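Local atomic coordinates of putative immunoglobulin-blocking virulence protein (Mycoplasma mycoides subsp. capri, PDB entry 7ADK), a protein that probably binds host immunoglobulin and blocks its action, helping the mycoplasma to escape antibodies. Residues L184-Q187 and V188-D191; T312-P315 and R316-F319. All blocks are in the same frame, centred on the assembly; numbering follows the deposited sequence.

Contact 1: residues L184-Q187 and V188-D191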
loop_
_atom_site.group_PDB
_atom_site.type_symbol
_atom_site.label_atom_id
_atom_site.label_comp_id
_atom_site.label_asym_id
_atom_site.label_seq_id
_atom_site.Cartn_x
_atom_site.Cartn_y
_atom_site.Cartn_z
ATOM N N LEU A 184 42.255 -29.303 26.698
ATOM C CA LEU A 184 40.961 -28.966 26.099
ATOM C C LEU A 184 41.006 -27.641 25.345
ATOM O O LEU A 184 40.536 -27.572 24.215
ATOM C CB LEU A 184 39.872 -28.929 27.188
ATOM C CG LEU A 184 38.483 -28.467 26.700
ATOM C CD1 LEU A 184 37.851 -29.456 25.724
ATOM C CD2 LEU A 184 37.586 -28.297 27.913
ATOM N N LYS A 185 41.524 -26.568 25.952
ATOM C CA LYS A 185 41.423 -25.243 25.311
ATOM C C LYS A 185 42.321 -25.090 24.084
ATOM O O LYS A 185 41.953 -24.382 23.157
ATOM C CB LYS A 185 41.543 -24.103 26.326
ATOM C CG LYS A 185 42.924 -23.905 26.941
ATOM C CD LYS A 185 42.816 -22.904 28.092
ATOM C CE LYS A 185 44.183 -22.547 28.668
ATOM N NZ LYS A 185 44.042 -21.799 29.928
ATOM N N GLU A 186 43.414 -25.843 23.991
ATOM C CA GLU A 186 44.203 -25.941 22.759
ATOM C C GLU A 186 43.557 -26.824 21.681
ATOM O O GLU A 186 43.714 -26.550 20.494
ATOM C CB GLU A 186 45.634 -26.388 23.079
ATOM C CG GLU A 186 46.405 -25.437 24.007
ATOM C CD GLU A 186 46.191 -23.946 23.739
ATOM O OE1 GLU A 186 46.093 -23.164 24.705
ATOM O OE2 GLU A 186 46.129 -23.554 22.561
ATOM N N GLN A 187 42.751 -27.823 22.050
ATOM C CA GLN A 187 41.890 -28.517 21.085
ATOM C C GLN A 187 40.810 -27.579 20.529
ATOM O O GLN A 187 40.563 -27.552 19.324
ATOM C CB GLN A 187 41.277 -29.769 21.731
ATOM C CG GLN A 187 40.242 -30.511 20.880
ATOM C CD GLN A 187 40.812 -31.284 19.708
ATOM O OE1 GLN A 187 41.853 -30.983 19.155
ATOM N NE2 GLN A 187 40.154 -32.328 19.288
ATOM N N VAL A 188 40.187 -26.771 21.389
ATOM C CA VAL A 188 39.196 -25.768 20.972
ATOM C C VAL A 188 39.825 -24.667 20.110
ATOM O O VAL A 188 39.168 -24.172 19.199
ATOM C CB VAL A 188 38.452 -25.217 22.206
ATOM C CG1 VAL A 188 37.575 -23.996 21.934
ATOM C CG2 VAL A 188 37.547 -26.322 22.767
ATOM N N ALA A 189 41.101 -24.330 20.327
ATOM C CA ALA A 189 41.870 -23.428 19.468
ATOM C C ALA A 189 42.080 -24.005 18.060
ATOM O O ALA A 189 41.711 -23.369 17.076
ATOM C CB ALA A 189 43.212 -23.106 20.132
ATOM N N LYS A 190 42.610 -25.230 17.950
ATOM C CA LYS A 190 42.882 -25.908 16.671
ATOM C C LYS A 190 41.637 -26.154 15.830
ATOM O O LYS A 190 41.702 -26.099 14.602
ATOM C CB LYS A 190 43.584 -27.239 16.950
ATOM C CG LYS A 190 45.048 -27.015 17.343
ATOM C CD LYS A 190 45.704 -28.334 17.767
ATOM C CE LYS A 190 47.162 -28.138 18.186
ATOM N NZ LYS A 190 48.043 -27.842 17.045
ATOM N N ASP A 191 40.488 -26.376 16.459
ATOM C CA ASP A 191 39.203 -26.465 15.743
ATOM C C ASP A 191 38.775 -25.137 15.105
ATOM O O ASP A 191 38.347 -25.112 13.955
ATOM C CB ASP A 191 38.093 -26.975 16.670
ATOM C CG ASP A 191 38.049 -28.488 16.865
ATOM O OD1 ASP A 191 38.746 -29.226 16.150
ATOM O OD2 ASP A 191 37.225 -28.956 17.676
#
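Leu184 to Asp191 are two successive turns in the middle of alpha-helix 182-194. They are tied by the regular i to i+4 backbone ladder. Val188 N bonds to Leu184 O at 3.0 Å, and the bond is fairly straight (N-H...O 161°). Ala189 N, Lys190 N and Asp191 N bond in turn to the carbonyls of Lys185, Glu186 and Gln187.

The apolar contact lies on the buried face. Leu184 CD1 lies 4.3 Å from Val188 CG2, one turn on. The CG1 branch of Val188 is anti to its backbone N (chi1 170°). This puts CG2 back over the preceding turn, 3.5 Å from Leu184 O. Leu307 of helix 301-308 packs on both side chains. Ala189 is also buried; its CB meets Glu186 OE2 at 3.8 Å.

Two of the polar side chains are held from outside these turns. Lys185 NZ forms a salt bridge with Glu304 of helix 301-308, and Gln187 NE2 bonds to Ala135 O in the loop after strand 130-133.

Further along, the aliphatic part of Lys190 runs past the carbonyl of Glu186, with CG 3.5 Å from Glu186 O. The carboxylate of Asp191 comes beside the Gln187 carbonyl, its CG 3.6 Å from Gln187 O.

Contact 2: residues T312-P315 and R316-F319; sequences TISP and RSAF
A type I beta turn, Ser314-Pro315-Arg316-Ser317, joins the short strands 312-313 and 318-320, which both pair antiparallel with strand 326-332 in a three-stranded sheet. The turn is closed by Ser317 N bonding to Ser314 O at 3.0 Å. The bond is bent, and the N-H comes from above the plane of the Ser314 carbonyl rather than on a lone pair (59° out of plane). Pro315, with phi -59°, takes the first corner position, and Arg316 takes the second. Their backbone angles are both of the helical kind, as this type of turn requires.

The side chain of Ser314 adds an ST turn over the same corner. Its hydroxyl is anti to the backbone N (chi1 166°), which swings OG forward beside the chain that follows. There it accepts a long hydrogen bond from Arg316 N, 3.3 Å from OG. The same OG is hydrogen-bonded to Asp200 OD2, while Asp200 OD1 forms a salt bridge with Arg316 NE. One carboxylate therefore holds the hydroxyl at the start of the turn and the guanidinium at its corner. Across the turn mouth, Ser317 OG lies alongside Ser314 CB at 3.7 Å.

The other side of the turn is apolar and buried. Ala192 of helix 182-194 touches both Ile313 and Ala318. The CG2 branch of Ile313 is anti to its backbone N and reaches across the turn to the methyl of Ala318. That methyl also lies 3.7 Å from Ser314 O, over the inside of the turn. Ile313 CG2 and Ala318 CB stand 3.7 Å apart.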
loop_
_atom_site.group_PDB
_atom_site.type_symbol
_atom_site.label_atom_id
_atom_site.label_comp_id
_atom_site.label_asym_id
_atom_site.label_seq_id
_atom_site.Cartn_x
_atom_site.Cartn_y
_atom_site.Cartn_z
ATOM N N THR A 312 31.641 -24.372 23.194
ATOM C CA THR A 312 32.892 -24.214 22.434
ATOM C C THR A 312 32.753 -23.142 21.356
ATOM O O THR A 312 31.688 -23.026 20.762
ATOM C CB THR A 312 33.338 -25.535 21.789
ATOM O OG1 THR A 312 32.353 -26.086 20.953
ATOM C CG2 THR A 312 33.659 -26.593 22.822
ATOM N N ILE A 313 33.830 -22.408 21.050
ATOM C CA ILE A 313 33.900 -21.435 19.943
ATOM C C ILE A 313 33.369 -22.076 18.658
ATOM O O ILE A 313 33.864 -23.133 18.264
ATOM C CB ILE A 313 35.355 -20.926 19.739
ATOM C CG1 ILE A 313 35.821 -20.075 20.941
ATOM C CG2 ILE A 313 35.480 -20.164 18.409
ATOM C CD1 ILE A 313 37.289 -19.663 20.888
ATOM N N SER A 314 32.388 -21.461 17.996
ATOM C CA SER A 314 32.004 -21.885 16.644
ATOM C C SER A 314 33.132 -21.541 15.675
ATOM O O SER A 314 33.543 -20.382 15.616
ATOM C CB SER A 314 30.701 -21.225 16.183
ATOM O OG SER A 314 30.502 -21.368 14.784
ATOM N N PRO A 315 33.632 -22.493 14.870
ATOM C CA PRO A 315 34.634 -22.172 13.866
ATOM C C PRO A 315 34.197 -21.124 12.843
ATOM O O PRO A 315 35.056 -20.474 12.271
ATOM C CB PRO A 315 34.993 -23.494 13.201
ATOM C CG PRO A 315 34.667 -24.530 14.262
ATOM C CD PRO A 315 33.467 -23.930 14.976
ATOM N N ARG A 316 32.896 -20.892 12.634
ATOM C CA ARG A 316 32.377 -19.845 11.738
ATOM C C ARG A 316 32.376 -18.459 12.390
ATOM O O ARG A 316 32.468 -17.452 11.704
ATOM C CB ARG A 316 30.971 -20.270 11.274
ATOM C CG ARG A 316 30.407 -19.472 10.092
ATOM C CD ARG A 316 28.993 -19.893 9.677
ATOM N NE ARG A 316 28.901 -21.303 9.290
ATOM C CZ ARG A 316 28.682 -21.822 8.107
ATOM N NH1 ARG A 316 28.394 -21.132 7.064
ATOM N NH2 ARG A 316 28.773 -23.088 7.971
ATOM N N SER A 317 32.295 -18.410 13.713
ATOM C CA SER A 317 32.244 -17.180 14.515
ATOM C C SER A 317 33.605 -16.754 15.075
ATOM O O SER A 317 33.700 -15.714 15.718
ATOM C CB SER A 317 31.278 -17.381 15.680
ATOM O OG SER A 317 30.003 -17.761 15.211
ATOM N N ALA A 318 34.642 -17.575 14.901
ATOM C CA ALA A 318 35.975 -17.330 15.431
ATOM C C ALA A 318 36.663 -16.150 14.745
ATOM O O ALA A 318 36.709 -16.098 13.518
ATOM C CB ALA A 318 36.806 -18.601 15.278
ATOM N N PHE A 319 37.282 -15.270 15.523
ATOM C CA PHE A 319 38.161 -14.200 15.054
ATOM C C PHE A 319 39.438 -14.149 15.896
ATOM O O PHE A 319 39.525 -14.747 16.959
ATOM C CB PHE A 319 37.418 -12.852 15.018
ATOM C CG PHE A 319 37.121 -12.197 16.355
ATOM C CD1 PHE A 319 35.913 -12.473 17.005
ATOM C CD2 PHE A 319 38.025 -11.285 16.926
ATOM C CE1 PHE A 319 35.613 -11.839 18.222
ATOM C CE2 PHE A 319 37.729 -10.661 18.148
ATOM C CZ PHE A 319 36.519 -10.936 18.794
#

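Going from the N terminus, contact 1 comes first, wholly inside helix 182-194. About 120 residues then pass before contact 2 makes its tight turn between strands 312-313 and 318-320. The contacts are in series, neither nested nor crossing. Each joins two consecutive segments; contact 2 closes a tight turn, while contact 1 closes only helical turns. In space their centres are about 11 Å apart. The helix lies against strand 312-313 and the turn after it: Val188 CG2 meets Thr312 CG2 at 3.9 Å, and Asp191 O lies 3.7 Å from Pro315 CG. Helix 301-308, which leads toward strand 312-313, packs on both, its Leu307 also touching Thr312.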